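Local coordinates for hemerythrin HHE cation binding domain protein (PDB 6TYJ), which binds zinc and iron ions in the four-helix bundle of a hemerythrin-like domain, its physiological role being unsettled, at residues N11-L16 with I123-E128; P64-A69 with P127-T132. All coordinates share one frame; numbering follows the deposited sequence.

Interaction 1 (N11-L16 with I123-E128); sequences NAYEVL and IPAPPE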
# COMPACT_ATOMS: atom_id res chain seq x y z
N ASN A 11 -10.37 -13.20 6.92
CA ASN A 11 -9.81 -13.83 5.73
C ASN A 11 -9.00 -12.82 4.93
O ASN A 11 -8.96 -11.62 5.23
CB ASN A 11 -10.89 -14.52 4.87
CG ASN A 11 -11.81 -13.55 4.15
OD1 ASN A 11 -11.40 -12.49 3.68
ND2 ASN A 11 -13.06 -13.95 4.01
N ALA A 12 -8.32 -13.35 3.91
CA ALA A 12 -7.33 -12.56 3.17
C ALA A 12 -7.96 -11.36 2.50
O ALA A 12 -7.35 -10.29 2.45
CB ALA A 12 -6.64 -13.45 2.13
N TYR A 13 -9.18 -11.52 1.96
CA TYR A 13 -9.86 -10.40 1.30
C TYR A 13 -10.15 -9.29 2.28
O TYR A 13 -9.94 -8.11 1.98
CB TYR A 13 -11.17 -10.86 0.66
CG TYR A 13 -11.03 -12.07 -0.27
CD1 TYR A 13 -9.89 -12.26 -1.03
CD2 TYR A 13 -12.06 -12.98 -0.39
CE1 TYR A 13 -9.78 -13.37 -1.88
CE2 TYR A 13 -11.97 -14.07 -1.22
CZ TYR A 13 -10.83 -14.26 -1.98
OH TYR A 13 -10.78 -15.37 -2.81
N GLU A 14 -10.67 -9.65 3.45
CA GLU A 14 -11.00 -8.64 4.46
C GLU A 14 -9.77 -7.90 4.93
O GLU A 14 -9.79 -6.68 5.11
CB GLU A 14 -11.72 -9.31 5.63
CG GLU A 14 -13.07 -9.90 5.25
CD GLU A 14 -13.67 -10.77 6.34
OE1 GLU A 14 -12.93 -11.20 7.25
OE2 GLU A 14 -14.90 -11.03 6.29
N VAL A 15 -8.67 -8.63 5.15
CA VAL A 15 -7.43 -7.97 5.55
C VAL A 15 -7.05 -6.89 4.55
O VAL A 15 -6.72 -5.76 4.93
CB VAL A 15 -6.29 -9.00 5.71
CG1 VAL A 15 -4.95 -8.26 5.85
CG2 VAL A 15 -6.53 -9.83 6.92
N LEU A 16 -7.07 -7.22 3.26
CA LEU A 16 -6.64 -6.26 2.26
C LEU A 16 -7.66 -5.13 2.12
O LEU A 16 -7.27 -3.97 2.00
CB LEU A 16 -6.42 -6.91 0.90
CG LEU A 16 -5.21 -7.86 0.88
CD1 LEU A 16 -5.19 -8.52 -0.46
CD2 LEU A 16 -3.94 -7.05 1.12
N ILE A 123 -9.63 -9.27 -5.89
CA ILE A 123 -10.31 -9.51 -4.61
C ILE A 123 -11.81 -9.61 -4.88
O ILE A 123 -12.44 -8.58 -5.17
CB ILE A 123 -10.02 -8.39 -3.60
CG1 ILE A 123 -8.52 -8.24 -3.34
CG2 ILE A 123 -10.81 -8.62 -2.29
CD1 ILE A 123 -8.17 -6.99 -2.51
N PRO A 124 -12.44 -10.80 -4.79
CA PRO A 124 -11.83 -12.11 -4.47
C PRO A 124 -10.95 -12.62 -5.59
O PRO A 124 -10.86 -12.00 -6.64
CB PRO A 124 -13.04 -13.04 -4.30
CG PRO A 124 -14.23 -12.16 -4.23
CD PRO A 124 -13.89 -10.90 -4.97
N ALA A 125 -10.31 -13.77 -5.35
CA ALA A 125 -9.35 -14.26 -6.32
C ALA A 125 -10.02 -14.51 -7.67
O ALA A 125 -11.20 -14.87 -7.74
CB ALA A 125 -8.71 -15.55 -5.82
N PRO A 126 -9.26 -14.35 -8.75
CA PRO A 126 -9.80 -14.61 -10.09
C PRO A 126 -10.19 -16.07 -10.28
O PRO A 126 -9.75 -16.96 -9.52
CB PRO A 126 -8.64 -14.23 -11.02
CG PRO A 126 -7.77 -13.36 -10.23
CD PRO A 126 -7.91 -13.78 -8.80
N PRO A 127 -11.00 -16.36 -11.29
CA PRO A 127 -11.57 -17.71 -11.42
C PRO A 127 -10.54 -18.84 -11.56
O PRO A 127 -10.83 -19.97 -11.15
CB PRO A 127 -12.45 -17.58 -12.68
CG PRO A 127 -12.86 -16.14 -12.69
CD PRO A 127 -11.68 -15.38 -12.16
N GLU A 128 -9.35 -18.55 -12.09
CA GLU A 128 -8.30 -19.57 -12.25
C GLU A 128 -7.75 -20.05 -10.92
O GLU A 128 -7.14 -21.13 -10.86
CB GLU A 128 -7.14 -19.02 -13.07
CG GLU A 128 -7.47 -18.57 -14.47
CD GLU A 128 -8.16 -17.21 -14.51
OE1 GLU A 128 -8.19 -16.50 -13.47
OE2 GLU A 128 -8.69 -16.85 -15.58
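Tyr13 reaches from the first turn of helix 12-32 onto the loop behind helix 100-121 and meets three consecutive residues. Its CB lies against Ile123 CG2 at 3.7 Å. CG stands anti to the carbonyl carbon (chi1 -53°), and the Tyr13 and Ile123 side chains slide by each other in opposite directions. CD1 is shared between Ile123 CG2 and Pro124 CA. Farther out, Pro124 crosses the ring at about a right angle and packs over one face: its CA makes a CH-pi contact 3.6 Å from the ring centroid, while Pro124 CB sits 3.4 Å from Tyr13 CE2. A cis peptide bond precedes this proline. At the tip, Tyr13 OH accepts an almost straight hydrogen bond from Ala125 N (3.0 Å, 177°); Tyr13 thus offers a ring face to Pro124 and its oxygen to a backbone N-H. One turn along, Leu16 CB touches Ile123 CD1 at 3.8 Å; Leu16 also packs on the metal ligands Glu58 and Glu118. At the helix start Asn11 and Glu14 form a capping box, Glu14 N donating to Asn11 OD1 (2.9 Å) and Asn11 N to Glu14 OE1. A capped helix start is thus pinned to an interhelical loop beside the metal site of the hemerythrin-like bundle.

Interaction 2 (P64-A69 with P127-T132); sequences PALSAA and PEVKIT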
# COMPACT_ATOMS: atom_id res chain seq x y z
N PRO A 64 1.29 -14.48 -4.26
CA PRO A 64 1.75 -15.84 -4.54
C PRO A 64 0.63 -16.87 -4.46
O PRO A 64 0.62 -17.84 -5.25
CB PRO A 64 2.84 -16.05 -3.47
CG PRO A 64 3.42 -14.65 -3.31
CD PRO A 64 2.19 -13.76 -3.34
N ALA A 65 -0.30 -16.69 -3.52
CA ALA A 65 -1.45 -17.58 -3.40
C ALA A 65 -2.33 -17.51 -4.64
O ALA A 65 -3.05 -18.48 -4.96
CB ALA A 65 -2.28 -17.22 -2.17
N LEU A 66 -2.28 -16.39 -5.34
CA LEU A 66 -3.08 -16.16 -6.54
C LEU A 66 -2.27 -16.36 -7.82
O LEU A 66 -2.70 -15.91 -8.88
CB LEU A 66 -3.67 -14.75 -6.50
CG LEU A 66 -5.02 -14.62 -5.77
CD1 LEU A 66 -4.95 -15.00 -4.29
CD2 LEU A 66 -5.61 -13.22 -5.95
N SER A 67 -1.12 -17.05 -7.74
CA SER A 67 -0.20 -17.09 -8.87
C SER A 67 -0.79 -17.74 -10.12
O SER A 67 -0.29 -17.49 -11.22
CB SER A 67 1.10 -17.80 -8.48
OG SER A 67 0.82 -19.14 -8.09
N ALA A 68 -1.88 -18.52 -9.99
CA ALA A 68 -2.43 -19.15 -11.18
C ALA A 68 -3.01 -18.13 -12.16
O ALA A 68 -3.18 -18.46 -13.34
CB ALA A 68 -3.51 -20.18 -10.79
N ALA A 69 -3.29 -16.91 -11.71
CA ALA A 69 -3.82 -15.87 -12.58
C ALA A 69 -2.66 -15.05 -13.18
O ALA A 69 -2.43 -13.89 -12.82
CB ALA A 69 -4.77 -14.99 -11.79
N PRO A 127 -11.00 -16.36 -11.29
CA PRO A 127 -11.57 -17.71 -11.42
C PRO A 127 -10.54 -18.84 -11.56
O PRO A 127 -10.83 -19.97 -11.15
CB PRO A 127 -12.45 -17.58 -12.68
CG PRO A 127 -12.86 -16.14 -12.69
CD PRO A 127 -11.68 -15.38 -12.16
N GLU A 128 -9.35 -18.55 -12.09
CA GLU A 128 -8.30 -19.57 -12.25
C GLU A 128 -7.75 -20.05 -10.92
O GLU A 128 -7.14 -21.13 -10.86
CB GLU A 128 -7.14 -19.02 -13.07
CG GLU A 128 -7.47 -18.57 -14.47
CD GLU A 128 -8.16 -17.21 -14.51
OE1 GLU A 128 -8.19 -16.50 -13.47
OE2 GLU A 128 -8.69 -16.85 -15.58
N VAL A 129 -7.93 -19.28 -9.85
CA VAL A 129 -7.34 -19.59 -8.55
C VAL A 129 -8.28 -20.50 -7.77
O VAL A 129 -9.45 -20.16 -7.54
CB VAL A 129 -7.04 -18.32 -7.77
CG1 VAL A 129 -6.54 -18.69 -6.38
CG2 VAL A 129 -6.03 -17.50 -8.54
N LYS A 130 -7.76 -21.65 -7.33
CA LYS A 130 -8.50 -22.59 -6.50
C LYS A 130 -8.01 -22.36 -5.07
O LYS A 130 -6.88 -22.72 -4.73
CB LYS A 130 -8.27 -24.03 -6.97
N ILE A 131 -8.84 -21.72 -4.25
CA ILE A 131 -8.50 -21.46 -2.85
C ILE A 131 -9.76 -21.64 -2.00
O ILE A 131 -10.82 -21.10 -2.32
CB ILE A 131 -7.85 -20.06 -2.68
CG1 ILE A 131 -7.37 -19.84 -1.23
CG2 ILE A 131 -8.74 -18.90 -3.22
CD1 ILE A 131 -6.35 -18.71 -1.10
N THR A 132 -9.65 -22.45 -0.94
CA THR A 132 -10.79 -22.80 -0.12
C THR A 132 -11.10 -21.69 0.89
O THR A 132 -10.27 -20.82 1.17
CB THR A 132 -10.55 -24.10 0.66
OG1 THR A 132 -9.38 -23.96 1.47
CG2 THR A 132 -10.39 -25.31 -0.28
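Val129 points into the turn that follows helix 38-65 and carries most of the apolar contact. Its CG2 lies 4.1 Å from Leu66 CG, the two side chains crossing at about a right angle, and also approaches the methyl groups of Ala68 and Ala69, at 4.3 Å in each case. With CG1 anti to the backbone N (chi1 175°), the two methyls divide the work: CG2 serves this group, whereas CG1 is directed to the helix end. Farther along, Ile131 CD1 only grazes Ala65 CB at 4.5 Å, and both residues pack on Leu139 of helix 133-161.

A second set of contacts sets methyl groups against oxygens. Val129 CG2 comes within 3.7 Å of Leu66 O, the acceptor of the backbone bond from Ala69 N in the type I turn Leu66 to Ala69, and CG1 approaches Ala65 O. Ala68 CB in turn faces Glu128 O at 3.8 Å. The Glu128 chain is bent at chi2, and its OE1 lies 4.1 Å from Ala69 CB, a van der Waals approach.

Between the two segments, therefore, cohesion comes from shape and apolar burial; the backbone bonds of the turn lie within 64-69, and Thr132 OG1 caps Glu135 N at the start of helix 133-161.

In the fold
Both interactions lie at the same end of the helical bundle, on the same side of the chain centre, with their centres about 9 Å apart. In chain order the start of helix 12-32 comes first, then the end of helix 38-65, and both are met by successive parts of the loop joining helices 100-121 and 133-161; the two loop segments overlap at Pro127 and Glu128, of which Glu128 makes contact only in interaction 2. The contacts also touch directly: Ala125 CB packs on Leu66 CG (3.8 Å), Pro126 CG on Ala69 CB (3.8 Å). This proline-rich loop thus ties together two helix ends distant in sequence. Interaction 1 approaches the metal centre, Leu16 being about 5 Å from zinc by side chain, whereas interaction 2 is more peripheral.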